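Local coordinates for protein lectin (PDB 6KBQ) that probably recognises galactose-type sugars such as N-acetyl-D-galactosamine, using calcium ions bound in its two tandem beta-rich domains, at residues A[239-244]-A[345-350]; A[254-259]-A[295-300]. All coordinates share one frame; numbering follows the deposited sequence.

Contact 1 of 2, residues A[239-244]-A[345-350]. With GOL (glycerol), chain I.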
loop_
_atom_site.group_PDB
_atom_site.type_symbol
_atom_site.label_atom_id
_atom_site.label_comp_id
_atom_site.label_asym_id
_atom_site.label_seq_id
_atom_site.Cartn_x
_atom_site.Cartn_y
_atom_site.Cartn_z
ATOM N N ARG A 239 -14.934 -10.773 12.009
ATOM C CA ARG A 239 -15.366 -10.750 10.616
ATOM C C ARG A 239 -15.592 -9.315 10.173
ATOM O O ARG A 239 -16.150 -8.499 10.922
ATOM C CB ARG A 239 -16.662 -11.556 10.396
ATOM C CG ARG A 239 -16.520 -13.069 10.512
ATOM C CD ARG A 239 -17.860 -13.793 10.226
ATOM N NE ARG A 239 -17.838 -14.451 8.912
ATOM C CZ ARG A 239 -18.532 -14.009 7.883
ATOM N NH1 ARG A 239 -19.298 -12.945 8.047
ATOM N NH2 ARG A 239 -18.479 -14.622 6.716
ATOM N N LYS A 240 -15.139 -9.011 8.957
ATOM C CA LYS A 240 -15.403 -7.728 8.327
ATOM C C LYS A 240 -15.637 -7.957 6.840
ATOM O O LYS A 240 -14.804 -8.581 6.170
ATOM C CB LYS A 240 -14.248 -6.746 8.538
ATOM C CG LYS A 240 -14.445 -5.405 7.854
ATOM C CD LYS A 240 -15.598 -4.591 8.459
ATOM C CE LYS A 240 -15.668 -3.236 7.757
ATOM N NZ LYS A 240 -16.676 -2.273 8.285
ATOM N N THR A 241 -16.766 -7.455 6.335
ATOM C CA THR A 241 -17.146 -7.584 4.931
ATOM C C THR A 241 -17.049 -6.228 4.257
ATOM O O THR A 241 -17.517 -5.229 4.804
ATOM C CB THR A 241 -18.570 -8.134 4.777
ATOM O OG1 THR A 241 -18.631 -9.452 5.331
ATOM C CG2 THR A 241 -18.961 -8.214 3.270
ATOM N N VAL A 242 -16.446 -6.195 3.075
ATOM C CA VAL A 242 -16.436 -5.007 2.233
ATOM C C VAL A 242 -17.180 -5.346 0.948
ATOM O O VAL A 242 -16.919 -6.385 0.327
ATOM C CB VAL A 242 -15.005 -4.516 1.942
ATOM C CG1 VAL A 242 -15.053 -3.335 1.002
ATOM C CG2 VAL A 242 -14.302 -4.122 3.261
ATOM N N ASN A 243 -18.109 -4.468 0.547
ATOM C CA ASN A 243 -19.040 -4.797 -0.532
ATOM C C ASN A 243 -19.492 -3.494 -1.183
ATOM O O ASN A 243 -20.556 -2.961 -0.866
ATOM C CB ASN A 243 -20.245 -5.594 -0.030
ATOM C CG ASN A 243 -21.234 -5.934 -1.154
ATOM O OD1 ASN A 243 -22.446 -5.904 -0.963
ATOM N ND2 ASN A 243 -20.709 -6.233 -2.337
ATOM N N GLN A 244 -18.669 -2.976 -2.091
ATOM C CA GLN A 244 -19.033 -1.805 -2.895
ATOM C C GLN A 244 -19.540 -2.324 -4.239
ATOM O O GLN A 244 -18.769 -2.512 -5.185
ATOM C CB GLN A 244 -17.853 -0.852 -3.078
ATOM C CG GLN A 244 -17.182 -0.398 -1.796
ATOM C CD GLN A 244 -17.947 0.712 -1.108
ATOM O OE1 GLN A 244 -18.784 1.382 -1.728
ATOM N NE2 GLN A 244 -17.660 0.926 0.176
ATOM N N ILE A 345 -22.102 -16.530 5.825
ATOM C CA ILE A 345 -22.781 -17.153 6.957
ATOM C C ILE A 345 -23.762 -16.173 7.587
ATOM O O ILE A 345 -23.690 -14.950 7.401
ATOM C CB ILE A 345 -21.782 -17.660 8.010
ATOM C CG1 ILE A 345 -21.190 -16.475 8.781
ATOM C CG2 ILE A 345 -20.674 -18.471 7.374
ATOM C CD1 ILE A 345 -20.398 -16.895 9.991
ATOM N N ASP A 346 -24.681 -16.732 8.371
ATOM C CA ASP A 346 -25.580 -15.946 9.207
ATOM C C ASP A 346 -24.796 -15.367 10.380
ATOM O O ASP A 346 -24.173 -16.116 11.142
ATOM C CB ASP A 346 -26.713 -16.848 9.702
ATOM C CG ASP A 346 -27.800 -16.099 10.473
ATOM O OD1 ASP A 346 -27.731 -14.859 10.643
ATOM O OD2 ASP A 346 -28.747 -16.784 10.919
ATOM N N GLU A 347 -24.811 -14.041 10.526
ATOM C CA GLU A 347 -24.070 -13.385 11.597
ATOM C C GLU A 347 -24.937 -13.115 12.827
ATOM O O GLU A 347 -24.554 -12.312 13.693
ATOM C CB GLU A 347 -23.429 -12.097 11.073
ATOM C CG GLU A 347 -22.361 -12.402 10.023
ATOM C CD GLU A 347 -21.684 -11.174 9.440
ATOM O OE1 GLU A 347 -22.265 -10.067 9.482
ATOM O OE2 GLU A 347 -20.560 -11.340 8.922
ATOM N N PHE A 348 -26.084 -13.782 12.928
ATOM C CA PHE A 348 -26.903 -13.689 14.127
ATOM C C PHE A 348 -26.153 -14.295 15.306
ATOM O O PHE A 348 -25.588 -15.392 15.205
ATOM C CB PHE A 348 -28.237 -14.412 13.926
ATOM C CG PHE A 348 -29.202 -14.212 15.060
ATOM C CD1 PHE A 348 -30.061 -13.117 15.071
ATOM C CD2 PHE A 348 -29.233 -15.100 16.127
ATOM C CE1 PHE A 348 -30.945 -12.921 16.117
ATOM C CE2 PHE A 348 -30.114 -14.912 17.174
ATOM C CZ PHE A 348 -30.973 -13.820 17.167
ATOM N N GLY A 349 -26.149 -13.589 16.429
ATOM C CA GLY A 349 -25.348 -14.048 17.542
ATOM C C GLY A 349 -23.893 -13.632 17.503
ATOM O O GLY A 349 -23.121 -14.061 18.367
ATOM N N TRP A 350 -23.485 -12.844 16.517
ATOM C CA TRP A 350 -22.214 -12.147 16.571
ATOM C C TRP A 350 -22.474 -10.772 17.162
ATOM O O TRP A 350 -23.477 -10.129 16.847
ATOM C CB TRP A 350 -21.570 -12.035 15.176
ATOM C CG TRP A 350 -21.150 -13.366 14.598
ATOM C CD1 TRP A 350 -21.970 -14.422 14.302
ATOM C CD2 TRP A 350 -19.815 -13.790 14.251
ATOM N NE1 TRP A 350 -21.234 -15.473 13.804
ATOM C CE2 TRP A 350 -19.913 -15.115 13.759
ATOM C CE3 TRP A 350 -18.550 -13.185 14.316
ATOM C CZ2 TRP A 350 -18.796 -15.845 13.339
ATOM C CZ3 TRP A 350 -17.441 -13.914 13.892
ATOM C CH2 TRP A 350 -17.574 -15.231 13.414
HETATM C C1 GOL I . -19.233 -8.392 9.061
HETATM O O1 GOL I . -19.072 -9.318 8.011
HETATM C C2 GOL I . -20.253 -7.326 8.584
HETATM O O2 GOL I . -21.462 -7.347 9.293
HETATM C C3 GOL I . -19.495 -6.019 8.732
HETATM O O3 GOL I . -18.474 -6.154 7.817
#
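R239, near the end of strand 234-242, an inner strand of a seven-stranded antiparallel beta sheet, meets W350 and I345 of the loop that leads into strand 351-358. The packed side of the contact is built round the aliphatic stem of R239. Its CD lies over one face of the W350 six-membered ring, a CH-pi contact 3.8 Å from the ring centroid, while CG also rests on the ring, 3.6 Å from W350 CZ3. With the chain bent at chi3 (106°), the guanidinium turns away from the indole, the two planes 69° apart. One guanidinium face is then covered by I345, whose CG1 stands 3.7 Å from R239 CZ. F340 O accepts from NE and P343 O from NH2, so the loop's own carbonyls help fix the rotation of the buried group.

The looser side is polar and partly exposed. The E347 carboxylate, on a loop shaped by a type II turn from E347 to W350, approaches the guanidinium edge near NH1 in a salt bridge whose exact geometry is doubtful. A glycerol, probably from the crystallisation liquor, fills in between E347 and T241. Its O2 donates to E347 OE1 at 2.8 Å. At its other end, glycerol O3 takes a nearly straight bond from T241 N, 2.6 Å long with an N-H...O angle of 174°.

Contact 2 of 2, residues A[254-259]-A[295-300]. With CA (calcium ion), chain E; NAG (2-acetamido-2-deoxy-beta-D-glucopyranose), chain D.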
loop_
_atom_site.group_PDB
_atom_site.type_symbol
_atom_site.label_atom_id
_atom_site.label_comp_id
_atom_site.label_asym_id
_atom_site.label_seq_id
_atom_site.Cartn_x
_atom_site.Cartn_y
_atom_site.Cartn_z
ATOM N N VAL A 254 -2.801 -6.364 3.545
ATOM C CA VAL A 254 -3.260 -6.566 4.914
ATOM C C VAL A 254 -2.053 -6.522 5.831
ATOM O O VAL A 254 -1.029 -7.155 5.542
ATOM C CB VAL A 254 -4.005 -7.906 5.076
ATOM C CG1 VAL A 254 -4.588 -8.037 6.508
ATOM C CG2 VAL A 254 -5.085 -8.036 4.023
ATOM N N LEU A 255 -2.177 -5.771 6.923
ATOM C CA LEU A 255 -1.199 -5.716 8.000
ATOM C C LEU A 255 -1.914 -6.131 9.276
ATOM O O LEU A 255 -2.967 -5.578 9.596
ATOM C CB LEU A 255 -0.621 -4.304 8.148
ATOM C CG LEU A 255 0.347 -4.063 9.314
ATOM C CD1 LEU A 255 1.632 -4.860 9.092
ATOM C CD2 LEU A 255 0.638 -2.574 9.430
ATOM N N ILE A 256 -1.375 -7.121 9.987
ATOM C CA ILE A 256 -2.124 -7.715 11.089
ATOM C C ILE A 256 -1.180 -8.187 12.189
ATOM O O ILE A 256 -0.073 -8.666 11.930
ATOM C CB ILE A 256 -3.004 -8.877 10.583
ATOM C CG1 ILE A 256 -3.779 -9.536 11.750
ATOM C CG2 ILE A 256 -2.157 -9.880 9.782
ATOM C CD1 ILE A 256 -5.038 -10.293 11.298
ATOM N N ALA A 257 -1.650 -8.079 13.431
ATOM C CA ALA A 257 -0.938 -8.605 14.585
ATOM C C ALA A 257 -1.972 -8.929 15.659
ATOM O O ALA A 257 -3.042 -8.309 15.719
ATOM C CB ALA A 257 0.120 -7.598 15.092
ATOM N N ALA A 258 -1.650 -9.894 16.519
ATOM C CA ALA A 258 -2.600 -10.319 17.541
ATOM C C ALA A 258 -1.872 -10.685 18.829
ATOM O O ALA A 258 -0.814 -11.320 18.793
ATOM C CB ALA A 258 -3.439 -11.513 17.055
ATOM N N ASP A 259 -2.433 -10.284 19.974
ATOM C CA ASP A 259 -1.908 -10.790 21.240
ATOM C C ASP A 259 -2.573 -12.133 21.496
ATOM O O ASP A 259 -3.661 -12.245 22.062
ATOM C CB ASP A 259 -2.083 -9.836 22.412
ATOM C CG ASP A 259 -1.318 -10.326 23.677
ATOM O OD1 ASP A 259 -1.046 -11.541 23.791
ATOM O OD2 ASP A 259 -0.968 -9.511 24.552
ATOM N N PHE A 295 -13.188 -10.686 5.323
ATOM C CA PHE A 295 -11.974 -10.972 6.073
ATOM C C PHE A 295 -12.382 -11.554 7.420
ATOM O O PHE A 295 -13.220 -10.976 8.123
ATOM C CB PHE A 295 -11.136 -9.698 6.253
ATOM C CG PHE A 295 -10.814 -8.993 4.959
ATOM C CD1 PHE A 295 -11.733 -8.121 4.369
ATOM C CD2 PHE A 295 -9.604 -9.212 4.313
ATOM C CE1 PHE A 295 -11.444 -7.479 3.161
ATOM C CE2 PHE A 295 -9.301 -8.561 3.106
ATOM C CZ PHE A 295 -10.219 -7.702 2.529
ATOM N N ALA A 296 -11.802 -12.697 7.775
ATOM C CA ALA A 296 -12.161 -13.395 9.000
ATOM C C ALA A 296 -10.893 -13.758 9.763
ATOM O O ALA A 296 -9.880 -14.135 9.164
ATOM C CB ALA A 296 -12.997 -14.661 8.696
ATOM N N ILE A 297 -10.945 -13.637 11.086
ATOM C CA ILE A 297 -9.783 -13.867 11.937
ATOM C C ILE A 297 -10.182 -14.806 13.066
ATOM O O ILE A 297 -11.149 -14.537 13.781
ATOM C CB ILE A 297 -9.235 -12.557 12.531
ATOM C CG1 ILE A 297 -8.902 -11.538 11.440
ATOM C CG2 ILE A 297 -8.031 -12.854 13.380
ATOM C CD1 ILE A 297 -8.699 -10.127 11.994
ATOM N N ASN A 298 -9.438 -15.893 13.227
ATOM C CA ASN A 298 -9.452 -16.681 14.456
ATOM C C ASN A 298 -8.232 -16.256 15.277
ATOM O O ASN A 298 -7.097 -16.561 14.910
ATOM C CB ASN A 298 -9.440 -18.178 14.131
ATOM C CG ASN A 298 -9.212 -19.075 15.360
ATOM O OD1 ASN A 298 -9.248 -18.627 16.520
ATOM N ND2 ASN A 298 -8.971 -20.363 15.090
ATOM N N ALA A 299 -8.461 -15.542 16.374
ATOM C CA ALA A 299 -7.384 -15.077 17.244
ATOM C C ALA A 299 -7.492 -15.748 18.608
ATOM O O ALA A 299 -8.585 -15.871 19.166
ATOM C CB ALA A 299 -7.416 -13.551 17.406
ATOM N N THR A 300 -6.355 -16.163 19.154
ATOM C CA THR A 300 -6.327 -16.972 20.365
ATOM C C THR A 300 -5.574 -16.247 21.474
ATOM O O THR A 300 -4.520 -15.651 21.238
ATOM C CB THR A 300 -5.676 -18.341 20.077
ATOM O OG1 THR A 300 -6.394 -19.012 19.029
ATOM C CG2 THR A 300 -5.670 -19.223 21.325
HETATM CA CA CA E . -2.128 -12.836 26.042
HETATM C C1 NAG D . -8.710 -21.418 16.053
HETATM C C2 NAG D . -8.897 -22.818 15.482
HETATM C C3 NAG D . -8.713 -23.842 16.592
HETATM C C4 NAG D . -7.293 -23.714 17.136
HETATM C C5 NAG D . -6.990 -22.269 17.564
HETATM C C6 NAG D . -5.515 -22.040 17.786
HETATM C C7 NAG D . -11.363 -22.844 15.322
HETATM C C8 NAG D . -12.528 -23.062 14.407
HETATM N N2 NAG D . -10.157 -22.997 14.771
HETATM O O3 NAG D . -8.947 -25.156 16.100
HETATM O O4 NAG D . -7.074 -24.599 18.235
HETATM O O5 NAG D . -7.387 -21.298 16.573
HETATM O O6 NAG D . -4.833 -21.936 16.545
HETATM O O7 NAG D . -11.506 -22.555 16.505
#
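Strands 254-259 and 295-300 face each other from the two sheets of a beta sandwich, their axes 7.2 Å apart at closest approach and their N-to-C directions 34° apart. No hydrogen bond joins them; the backbones converge toward the C-terminal ends, where A258 CA and A299 CA are 6.8 Å apart. Alternate residues of each strand point into the shared core and meet in pairs. In the widest part, V254 CG2 approaches the F295 ring obliquely, 4.3 Å from CE2. I256 and I297 then reach toward each other tip to tip, with 3.7 Å between their CD1 atoms. I256 CG1 is anti to its own backbone nitrogen (chi1 179°), which extends the chain across the gap. At the narrow end two alanine methyls face each other, A258 CB 4.5 Å from A299 CB. I312 of strand 307-316 touches both V254 and F295, closing this core from beside strand 254-259.

N298, on the face of its strand turned from strand 254-259, carries an N-linked N-acetylglucosamine on ND2; N298-A299-T300 is the sequon. T300 OG1, hydrogen-bonded to S235, sits beside the same sugar. D259 helps bind a calcium ion with D260, N301, G303 and P305, and G303 also binds N-acetyl-D-galactosamine, so this end of the sandwich belongs to the sugar site. D259 OD2 is held by W364 NE1, and OD1 binds the calcium ion at 2.8 Å.

How the contacts relate
From the N terminus, the chain starts with short strand 43-44, which joins the sheet of 249-259, then builds a first beta-rich domain before strand 234-242 brings in the first half of contact 1. Strand 249-259 follows and supplies the first half of contact 2, which strand 293-301 closes 36 residues later. Contact 1 closes only with the loop at 345-350, so contact 2 is nested inside its larger loop. Strands 234-242 and 293-301 are sheet neighbours, and a probable hydrogen bond from F295 N to K240 O joins the contacts directly. Contact 2 thus ties the two sheets together, whereas contact 1 fastens a late loop to one of them.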